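Putative esterase (Sulfolobus solfataricus P2, PDB 2RAU) is probably a lipase or esterase of the alpha/beta-hydrolase fold that binds calcium, although its natural substrate is not established. Local coordinates at residues I127-K131 and N160-Y165; D80-S84 and Y333-E339; Q20-W26 and L40-I46. All blocks are in the same frame, centred on the assembly; numbering follows the deposited sequence.

Contact 1. Residues I127-K131 and N160-Y165; sequences ISDIK and NYSSLY
Helix-helix packing joins Ile-127 to Lys-131 of helix 123-141 with Asn-160 to Tyr-165 of helix 153-169, two helices of an alpha/beta-hydrolase-like fold. The segment axes cross at -70° and approach to 10.6 Å, a spacing filled largely by side chains. Ile-127 is a knob in a hole formed by Asn-160, Tyr-161, Leu-164 and Tyr-165. Its CD1 meets Leu-164 CD1 at 3.8 Å, while CG2 fits between Leu-164, the Tyr-161 ring and the edge of Tyr-165, 3.6 Å from Tyr-165 CE2. The Tyr-161 ring reaches across to the other helix because its chi1 of -175° turns CG away from the backbone N; there Ile-130 CG2 makes a CH-pi contact over one face, 4.0 Å from the Tyr-161 ring centroid. Tyr-165 CD2 lies over the opposite face. Lys-131, bent at chi2 and chi3, lays CE over a face of Tyr-165, 3.8 Å from that ring's centroid; its NZ makes an off-centre cation-pi contact with the same ring and a salt bridge to Asp-169 OD2. Tyr-161 OH is hydrogen-bonded to the same OD2, tying both segments to one carboxylate. Replacing Tyr-161 with an alanine would probably open a gap between Ile-130 and Tyr-165 and cost Asp-169 one of its partners. Beyond the pair, Tyr-161 touches Val-134 farther along helix 123-141 and Ile-170 of strand 170-176, while Ile-127 packs on Phe-288 from a loop.

Contact 2. Residues D80-S84 and Y333-E339; sequences DYRKS and YTGENSE
Asp-80 OD1 is gripped twice by Arg-82, whose aliphatic part packs across the contact on Glu-339. The backbone N of Arg-82 closes an Asx turn, meeting OD1 at 3.0 Å from 51° above the carboxylate plane. Arg-82 NE uses the syn lone pair of the same oxygen, with a nearly straight N-H...O angle of 174°. Arg-82 NH2 completes a side-on salt bridge to Asp-80 OD2. This fixes the arginine chain, laying CG 3.3 Å from Glu-339 OE1; Arg-82 NE and that oxygen are 4.6 Å apart, too far for a salt bridge though the charges are opposite.

The 3-10 segment 81-83 packs against the turn leading into helix 338-353. Gly-335 to Ser-338 form a type I turn, in which Gly-335 O accepts from both Ser-338 N and Ser-338 OG, the latter at 2.7 Å. Lys-83 runs extended along this turn, its CG 3.7 Å from Gly-335 O, toward a salt bridge with Asp-264. Lys-83 O also receives a CA-H...O contact from Thr-334 CA. Tyr-81 and Glu-339 are joined through a water that lies 2.8 Å from Tyr-81 OH and donates to Glu-339 OE2 at 2.6 Å.

Contact 3. Residues Q20-W26 and L40-I46; sequences QLIENIW and LHKVNLI
The antiparallel beta hairpin of strands 21-29 and 37-45 contains this contact, whose segment axes run at 155° to each other. Backbone bonds link both N and O in the hydrogen-bonded pairs Ile-22/Asn-44, Asn-24/Lys-42 and Trp-26/Leu-40; Ile-46 N adds a bond to Gln-20 O at 2.9 Å. On the face bearing Glu-23, Ile-25, His-41 and Val-43, His-41 ND1 donates to Glu-23 OE2 at 2.7 Å, and the oxygen lies just 2° out of the imidazole plane. His-41 NE2 is hydrogen-bonded to Asp-100 OD2, and Glu-23 OE1 forms a salt bridge with Lys-10. The two imidazole bonds probably set the ring's orientation; Ile-25 covers a face of it, its CD1 3.6 Å from His-41 CE1.

On the other face, Trp-26 sets the edge of its indole against Lys-42, CZ3 being 3.8 Å from Lys-42 CB. A water joins Asn-24 ND2 to Asn-44 OD1, 2.6 Å from the latter, while Asn-24 OD1 accepts from Glu-12 N. A chi1 of 55° folds the Asn-44 amide back over the backbone, where ND2 donates to Leu-45 O. Flanked by strands 7-11 and 94-100, the hairpin belongs to the antiparallel end of the mixed central sheet, as in alpha/beta hydrolases.

Contact 3 pairs strands within the central sheet, whereas contacts 1 and 2 join elements packed about it, on opposite sides of the chain's centre with their own centres about 28 Å apart. Contact 2 approaches contact 3 most nearly, about 5 Å between nearest atoms; helix 85-91 bridges the interval, touched by Tyr-81 and Glu-339 of contact 2 and by Leu-21 and Val-43 of contact 3. Tyr-333 of contact 2 touches Ser-152, Asp-177 and His-329, whose arrangement is consistent with a Ser-His-Asp triad and which probably form the active site. Of the calcium-binding residues, Gly-142 lies about 9 Å from the Lys-42 side chain of contact 3, and the Glu-144 side chain about 11 Å from that of Lys-131 in contact 1.

Contact 1. Residues I127-K131 and N160-Y165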
loop_
_atom_site.group_PDB
_atom_site.type_symbol
_atom_site.label_atom_id
_atom_site.label_comp_id
_atom_site.label_asym_id
_atom_site.label_seq_id
_atom_site.Cartn_x
_atom_site.Cartn_y
_atom_site.Cartn_z
ATOM N N ILE A 127 -11.819 -6.200 -5.377
ATOM C CA ILE A 127 -12.645 -5.155 -5.992
ATOM C C ILE A 127 -13.947 -4.942 -5.196
ATOM O O ILE A 127 -14.294 -3.786 -4.907
ATOM C CB ILE A 127 -12.848 -5.362 -7.492
ATOM C CG1 ILE A 127 -11.490 -5.136 -8.206
ATOM C CG2 ILE A 127 -13.929 -4.374 -8.035
ATOM C CD1 ILE A 127 -11.495 -5.519 -9.643
ATOM N N SER A 128 -14.575 -6.020 -4.717
ATOM C CA SER A 128 -15.802 -5.891 -3.941
ATOM C C SER A 128 -15.535 -5.154 -2.619
ATOM O O SER A 128 -16.363 -4.365 -2.155
ATOM C CB SER A 128 -16.478 -7.244 -3.698
ATOM O OG SER A 128 -15.790 -8.038 -2.721
ATOM N N ASP A 129 -14.371 -5.385 -2.026
ATOM C CA ASP A 129 -14.010 -4.768 -0.775
ATOM C C ASP A 129 -13.723 -3.282 -0.987
ATOM O O ASP A 129 -14.139 -2.447 -0.191
ATOM C CB ASP A 129 -12.772 -5.445 -0.185
ATOM C CG ASP A 129 -13.032 -6.881 0.280
ATOM O OD1 ASP A 129 -14.184 -7.248 0.415
ATOM O OD2 ASP A 129 -12.062 -7.645 0.541
ATOM N N ILE A 130 -12.963 -2.945 -2.033
ATOM C CA ILE A 130 -12.741 -1.553 -2.356
ATOM C C ILE A 130 -14.107 -0.827 -2.609
ATOM O O ILE A 130 -14.297 0.314 -2.171
ATOM C CB ILE A 130 -11.791 -1.403 -3.563
ATOM C CG1 ILE A 130 -10.393 -2.027 -3.233
ATOM C CG2 ILE A 130 -11.619 0.071 -3.914
ATOM C CD1 ILE A 130 -9.453 -2.224 -4.493
ATOM N N LYS A 131 -15.022 -1.470 -3.338
ATOM C CA LYS A 131 -16.351 -0.914 -3.586
ATOM C C LYS A 131 -17.136 -0.563 -2.295
ATOM O O LYS A 131 -17.763 0.514 -2.196
ATOM C CB LYS A 131 -17.174 -1.835 -4.513
ATOM C CG LYS A 131 -18.645 -1.411 -4.734
ATOM C CD LYS A 131 -18.906 0.016 -5.245
ATOM C CE LYS A 131 -19.211 0.108 -6.710
ATOM N NZ LYS A 131 -19.573 1.502 -7.111
ATOM N N ASN A 160 -7.594 -1.228 -12.022
ATOM C CA ASN A 160 -8.609 -2.282 -12.213
ATOM C C ASN A 160 -10.013 -1.842 -11.708
ATOM O O ASN A 160 -11.043 -2.053 -12.376
ATOM C CB ASN A 160 -8.142 -3.574 -11.519
ATOM C CG ASN A 160 -6.989 -4.227 -12.235
ATOM O OD1 ASN A 160 -6.588 -3.768 -13.299
ATOM N ND2 ASN A 160 -6.408 -5.273 -11.636
ATOM N N TYR A 161 -10.046 -1.246 -10.521
ATOM C CA TYR A 161 -11.277 -0.699 -9.955
ATOM C C TYR A 161 -11.863 0.375 -10.879
ATOM O O TYR A 161 -13.068 0.352 -11.190
ATOM C CB TYR A 161 -11.044 -0.114 -8.537
ATOM C CG TYR A 161 -12.314 0.327 -7.911
ATOM C CD1 TYR A 161 -13.074 -0.550 -7.153
ATOM C CD2 TYR A 161 -12.796 1.633 -8.093
ATOM C CE1 TYR A 161 -14.273 -0.152 -6.613
ATOM C CE2 TYR A 161 -14.013 2.035 -7.525
ATOM C CZ TYR A 161 -14.739 1.136 -6.799
ATOM O OH TYR A 161 -15.952 1.512 -6.239
ATOM N N SER A 162 -11.001 1.285 -11.340
ATOM C CA SER A 162 -11.411 2.364 -12.210
ATOM C C SER A 162 -11.927 1.860 -13.541
ATOM O O SER A 162 -12.855 2.409 -14.065
ATOM C CB SER A 162 -10.260 3.351 -12.447
ATOM O OG SER A 162 -9.905 3.997 -11.252
ATOM N N SER A 163 -11.330 0.807 -14.085
ATOM C CA SER A 163 -11.778 0.269 -15.350
ATOM C C SER A 163 -13.253 -0.170 -15.283
ATOM O O SER A 163 -13.932 -0.204 -16.312
ATOM C CB SER A 163 -10.883 -0.887 -15.794
ATOM O OG SER A 163 -11.203 -2.085 -15.125
ATOM N N LEU A 164 -13.740 -0.490 -14.080
ATOM C CA LEU A 164 -15.083 -0.963 -13.897
ATOM C C LEU A 164 -16.042 0.111 -13.420
ATOM O O LEU A 164 -17.211 0.038 -13.735
ATOM C CB LEU A 164 -15.101 -2.114 -12.895
ATOM C CG LEU A 164 -14.407 -3.414 -13.288
ATOM C CD1 LEU A 164 -14.219 -4.286 -12.013
ATOM C CD2 LEU A 164 -15.162 -4.146 -14.383
ATOM N N TYR A 165 -15.557 1.076 -12.633
ATOM C CA TYR A 165 -16.400 2.015 -11.935
ATOM C C TYR A 165 -16.069 3.482 -12.070
ATOM O O TYR A 165 -16.691 4.290 -11.397
ATOM C CB TYR A 165 -16.328 1.682 -10.451
ATOM C CG TYR A 165 -16.792 0.280 -10.098
ATOM C CD1 TYR A 165 -18.122 -0.068 -10.235
ATOM C CD2 TYR A 165 -15.922 -0.669 -9.587
ATOM C CE1 TYR A 165 -18.565 -1.321 -9.881
ATOM C CE2 TYR A 165 -16.357 -1.927 -9.230
ATOM C CZ TYR A 165 -17.676 -2.245 -9.394
ATOM O OH TYR A 165 -18.158 -3.483 -9.036
#

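Contact 2. Residues D80-S84 and Y333-E339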
loop_
_atom_site.group_PDB
_atom_site.type_symbol
_atom_site.label_atom_id
_atom_site.label_comp_id
_atom_site.label_asym_id
_atom_site.label_seq_id
_atom_site.Cartn_x
_atom_site.Cartn_y
_atom_site.Cartn_z
ATOM N N ASP A 80 5.989 10.697 10.761
ATOM C CA ASP A 80 6.275 12.074 10.425
ATOM C C ASP A 80 5.354 12.418 9.262
ATOM O O ASP A 80 5.457 11.805 8.207
ATOM C CB ASP A 80 7.725 12.183 10.000
ATOM C CG ASP A 80 8.169 13.576 9.727
ATOM O OD1 ASP A 80 7.346 14.506 9.565
ATOM O OD2 ASP A 80 9.403 13.745 9.647
ATOM N N TYR A 81 4.497 13.409 9.434
ATOM C CA TYR A 81 3.550 13.807 8.361
ATOM C C TYR A 81 4.272 14.214 7.057
ATOM O O TYR A 81 3.742 14.063 5.976
ATOM C CB TYR A 81 2.586 14.948 8.804
ATOM C CG TYR A 81 3.163 16.332 8.642
ATOM C CD1 TYR A 81 3.022 17.037 7.449
ATOM C CD2 TYR A 81 3.925 16.893 9.645
ATOM C CE1 TYR A 81 3.584 18.281 7.290
ATOM C CE2 TYR A 81 4.514 18.120 9.489
ATOM C CZ TYR A 81 4.330 18.819 8.320
ATOM O OH TYR A 81 4.926 20.045 8.201
ATOM N N ARG A 82 5.492 14.706 7.158
ATOM C CA ARG A 82 6.242 15.071 5.976
ATOM C C ARG A 82 6.592 13.849 5.129
ATOM O O ARG A 82 6.710 13.959 3.908
ATOM C CB ARG A 82 7.507 15.816 6.369
ATOM C CG ARG A 82 7.194 17.212 6.937
ATOM C CD ARG A 82 8.409 17.895 7.538
ATOM N NE ARG A 82 8.911 17.072 8.619
ATOM C CZ ARG A 82 10.065 17.278 9.257
ATOM N NH1 ARG A 82 10.832 18.314 8.940
ATOM N NH2 ARG A 82 10.465 16.452 10.228
ATOM N N LYS A 83 6.686 12.699 5.781
ATOM C CA LYS A 83 7.132 11.459 5.153
ATOM C C LYS A 83 5.988 10.493 4.866
ATOM O O LYS A 83 6.238 9.346 4.485
ATOM C CB LYS A 83 8.130 10.719 6.076
ATOM C CG LYS A 83 9.368 11.460 6.448
ATOM C CD LYS A 83 10.235 10.572 7.350
ATOM C CE LYS A 83 11.411 11.248 7.910
ATOM N NZ LYS A 83 12.134 10.299 8.796
ATOM N N SER A 84 4.734 10.950 5.021
ATOM C CA SER A 84 3.572 10.083 4.888
ATOM C C SER A 84 2.509 10.764 4.042
ATOM O O SER A 84 1.988 11.786 4.430
ATOM C CB SER A 84 3.037 9.733 6.273
ATOM O OG SER A 84 1.761 9.168 6.165
ATOM N N TYR A 333 7.484 6.346 -0.772
ATOM C CA TYR A 333 6.556 6.334 0.361
ATOM C C TYR A 333 7.072 6.880 1.686
ATOM O O TYR A 333 6.320 7.032 2.619
ATOM C CB TYR A 333 6.071 4.887 0.589
ATOM C CG TYR A 333 5.722 4.183 -0.687
ATOM C CD1 TYR A 333 4.767 4.702 -1.542
ATOM C CD2 TYR A 333 6.321 2.989 -1.028
ATOM C CE1 TYR A 333 4.480 4.082 -2.762
ATOM C CE2 TYR A 333 6.042 2.365 -2.220
ATOM C CZ TYR A 333 5.119 2.919 -3.082
ATOM O OH TYR A 333 4.839 2.294 -4.272
ATOM N N THR A 334 8.365 7.175 1.781
ATOM C CA THR A 334 8.964 7.594 3.032
ATOM C C THR A 334 10.270 8.360 2.784
ATOM O O THR A 334 10.726 8.477 1.619
ATOM C CB THR A 334 9.253 6.389 3.984
ATOM O OG1 THR A 334 9.582 6.894 5.283
ATOM C CG2 THR A 334 10.410 5.479 3.411
ATOM N N GLY A 335 10.815 8.959 3.854
ATOM C CA GLY A 335 12.063 9.687 3.802
ATOM C C GLY A 335 11.852 11.162 3.643
ATOM O O GLY A 335 10.892 11.582 3.024
ATOM N N GLU A 336 12.752 11.963 4.200
ATOM C CA GLU A 336 12.555 13.416 4.194
ATOM C C GLU A 336 12.468 14.061 2.808
ATOM O O GLU A 336 11.792 15.076 2.644
ATOM C CB GLU A 336 13.609 14.096 5.055
ATOM C CG GLU A 336 15.008 13.923 4.557
ATOM C CD GLU A 336 16.032 14.762 5.346
ATOM O OE1 GLU A 336 15.630 15.464 6.302
ATOM O OE2 GLU A 336 17.223 14.715 4.975
ATOM N N ASN A 337 13.090 13.452 1.804
ATOM C CA ASN A 337 13.046 14.013 0.426
ATOM C C ASN A 337 11.752 13.700 -0.346
ATOM O O ASN A 337 11.445 14.332 -1.359
ATOM C CB ASN A 337 14.281 13.550 -0.348
ATOM C CG ASN A 337 15.564 13.937 0.336
ATOM O OD1 ASN A 337 16.408 13.085 0.741
ATOM N ND2 ASN A 337 15.739 15.211 0.487
ATOM N N SER A 338 10.982 12.746 0.152
ATOM C CA SER A 338 9.703 12.375 -0.451
ATOM C C SER A 338 8.665 13.518 -0.319
ATOM O O SER A 338 7.750 13.613 -1.117
ATOM C CB SER A 338 9.168 11.077 0.156
ATOM O OG SER A 338 8.649 11.246 1.472
ATOM N N GLU A 339 8.810 14.371 0.696
ATOM C CA GLU A 339 7.969 15.517 0.854
ATOM C C GLU A 339 8.052 16.385 -0.380
ATOM O O GLU A 339 7.018 16.693 -0.972
ATOM C CB GLU A 339 8.324 16.332 2.098
ATOM C CG GLU A 339 7.318 17.466 2.353
ATOM C CD GLU A 339 7.669 18.395 3.513
ATOM O OE1 GLU A 339 8.727 18.228 4.178
ATOM O OE2 GLU A 339 6.875 19.329 3.744
HETATM O O HOH W 1 5.326 20.608 5.469
#

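Contact 3. Residues Q20-W26 and L40-I46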
loop_
_atom_site.group_PDB
_atom_site.type_symbol
_atom_site.label_atom_id
_atom_site.label_comp_id
_atom_site.label_asym_id
_atom_site.label_seq_id
_atom_site.Cartn_x
_atom_site.Cartn_y
_atom_site.Cartn_z
ATOM N N GLN A 20 -2.586 17.222 15.728
ATOM C CA GLN A 20 -3.551 18.005 14.975
ATOM C C GLN A 20 -4.390 17.143 14.033
ATOM O O GLN A 20 -5.370 17.618 13.411
ATOM C CB GLN A 20 -2.820 19.114 14.209
ATOM C CG GLN A 20 -2.357 20.264 15.181
ATOM C CD GLN A 20 -3.460 20.608 16.276
ATOM O OE1 GLN A 20 -3.414 20.095 17.418
ATOM N NE2 GLN A 20 -4.463 21.425 15.896
ATOM N N LEU A 21 -3.988 15.892 13.898
ATOM C CA LEU A 21 -4.666 14.938 13.013
ATOM C C LEU A 21 -5.442 13.914 13.811
ATOM O O LEU A 21 -4.991 13.433 14.863
ATOM C CB LEU A 21 -3.679 14.220 12.100
ATOM C CG LEU A 21 -2.893 15.090 11.134
ATOM C CD1 LEU A 21 -1.927 14.205 10.354
ATOM C CD2 LEU A 21 -3.827 15.903 10.232
ATOM N N ILE A 22 -6.640 13.571 13.351
ATOM C CA ILE A 22 -7.414 12.573 14.078
ATOM C C ILE A 22 -7.800 11.419 13.136
ATOM O O ILE A 22 -7.915 11.585 11.912
ATOM C CB ILE A 22 -8.610 13.207 14.894
ATOM C CG1 ILE A 22 -9.731 13.599 13.966
ATOM C CG2 ILE A 22 -8.132 14.423 15.797
ATOM C CD1 ILE A 22 -10.715 12.478 13.690
ATOM N N GLU A 23 -7.920 10.237 13.732
ATOM C CA GLU A 23 -8.240 9.003 13.032
ATOM C C GLU A 23 -9.576 8.406 13.479
ATOM O O GLU A 23 -9.917 8.415 14.640
ATOM C CB GLU A 23 -7.112 8.008 13.307
ATOM C CG GLU A 23 -7.153 6.737 12.494
ATOM C CD GLU A 23 -6.068 5.730 12.852
ATOM O OE1 GLU A 23 -5.506 5.774 13.984
ATOM O OE2 GLU A 23 -5.797 4.864 12.001
ATOM N N ASN A 24 -10.328 7.898 12.503
ATOM C CA ASN A 24 -11.506 7.094 12.726
ATOM C C ASN A 24 -11.284 5.767 12.013
ATOM O O ASN A 24 -10.678 5.731 10.961
ATOM C CB ASN A 24 -12.748 7.815 12.231
ATOM C CG ASN A 24 -13.118 8.976 13.148
ATOM O OD1 ASN A 24 -13.729 8.764 14.161
ATOM N ND2 ASN A 24 -12.629 10.180 12.845
ATOM N N ILE A 25 -11.727 4.683 12.623
ATOM C CA ILE A 25 -11.624 3.360 12.018
ATOM C C ILE A 25 -12.986 2.639 12.134
ATOM O O ILE A 25 -13.597 2.613 13.193
ATOM C CB ILE A 25 -10.562 2.459 12.670
ATOM C CG1 ILE A 25 -9.199 3.163 12.774
ATOM C CG2 ILE A 25 -10.428 1.188 11.909
ATOM C CD1 ILE A 25 -8.148 2.369 13.515
ATOM N N TRP A 26 -13.398 2.053 11.020
ATOM C CA TRP A 26 -14.571 1.210 10.952
ATOM C C TRP A 26 -14.164 -0.119 10.413
ATOM O O TRP A 26 -13.245 -0.234 9.622
ATOM C CB TRP A 26 -15.618 1.775 10.014
ATOM C CG TRP A 26 -16.145 3.111 10.352
ATOM C CD1 TRP A 26 -17.294 3.390 11.011
ATOM C CD2 TRP A 26 -15.567 4.375 10.003
ATOM N NE1 TRP A 26 -17.482 4.740 11.085
ATOM C CE2 TRP A 26 -16.435 5.373 10.485
ATOM C CE3 TRP A 26 -14.431 4.755 9.299
ATOM C CZ2 TRP A 26 -16.195 6.712 10.316
ATOM C CZ3 TRP A 26 -14.198 6.095 9.122
ATOM C CH2 TRP A 26 -15.081 7.062 9.631
ATOM N N LEU A 40 -11.518 0.283 7.449
ATOM C CA LEU A 40 -11.375 1.542 6.770
ATOM C C LEU A 40 -10.898 2.587 7.753
ATOM O O LEU A 40 -11.441 2.666 8.853
ATOM C CB LEU A 40 -12.742 1.966 6.233
ATOM C CG LEU A 40 -12.968 3.314 5.613
ATOM C CD1 LEU A 40 -11.934 3.390 4.528
ATOM C CD2 LEU A 40 -14.403 3.339 5.044
ATOM N N HIS A 41 -9.852 3.337 7.389
ATOM C CA HIS A 41 -9.336 4.428 8.227
ATOM C C HIS A 41 -9.617 5.727 7.554
ATOM O O HIS A 41 -9.487 5.840 6.377
ATOM C CB HIS A 41 -7.805 4.346 8.428
ATOM C CG HIS A 41 -7.332 3.056 9.048
ATOM N ND1 HIS A 41 -6.601 3.016 10.219
ATOM C CD2 HIS A 41 -7.451 1.775 8.635
ATOM C CE1 HIS A 41 -6.336 1.755 10.523
ATOM N NE2 HIS A 41 -6.823 0.978 9.568
ATOM N N LYS A 42 -10.008 6.719 8.336
ATOM C CA LYS A 42 -10.135 8.089 7.869
ATOM C C LYS A 42 -9.175 8.948 8.704
ATOM O O LYS A 42 -9.077 8.784 9.936
ATOM C CB LYS A 42 -11.565 8.611 8.067
ATOM C CG LYS A 42 -11.810 10.030 7.535
ATOM C CD LYS A 42 -13.170 10.520 7.912
ATOM C CE LYS A 42 -13.460 11.903 7.377
ATOM N NZ LYS A 42 -14.846 12.252 7.706
ATOM N N VAL A 43 -8.462 9.840 8.029
ATOM C CA VAL A 43 -7.625 10.823 8.708
ATOM C C VAL A 43 -8.007 12.224 8.237
ATOM O O VAL A 43 -8.153 12.473 7.056
ATOM C CB VAL A 43 -6.111 10.563 8.462
ATOM C CG1 VAL A 43 -5.182 11.621 9.168
ATOM C CG2 VAL A 43 -5.743 9.093 8.874
ATOM N N ASN A 44 -8.140 13.134 9.194
ATOM C CA ASN A 44 -8.412 14.535 8.908
ATOM C C ASN A 44 -7.879 15.398 10.027
ATOM O O ASN A 44 -7.591 14.927 11.117
ATOM C CB ASN A 44 -9.911 14.821 8.635
ATOM C CG ASN A 44 -10.852 14.358 9.756
ATOM O OD1 ASN A 44 -11.415 13.287 9.679
ATOM N ND2 ASN A 44 -11.014 15.156 10.764
ATOM N N LEU A 45 -7.791 16.679 9.740
ATOM C CA LEU A 45 -7.454 17.687 10.712
ATOM C C LEU A 45 -8.557 17.812 11.737
ATOM O O LEU A 45 -9.730 17.607 11.418
ATOM C CB LEU A 45 -7.360 19.040 10.009
ATOM C CG LEU A 45 -6.085 19.513 9.380
ATOM C CD1 LEU A 45 -6.378 20.832 8.679
ATOM C CD2 LEU A 45 -4.973 19.711 10.426
ATOM N N ILE A 46 -8.183 18.138 12.973
ATOM C CA ILE A 46 -9.131 18.429 14.028
ATOM C C ILE A 46 -10.047 19.512 13.460
ATOM O O ILE A 46 -9.601 20.469 12.819
ATOM C CB ILE A 46 -8.460 18.951 15.328
ATOM C CG1 ILE A 46 -7.743 17.850 16.088
ATOM C CG2 ILE A 46 -9.494 19.498 16.292
ATOM C CD1 ILE A 46 -6.973 18.407 17.273
HETATM O O HOH W 2 -10.875 10.987 10.770
#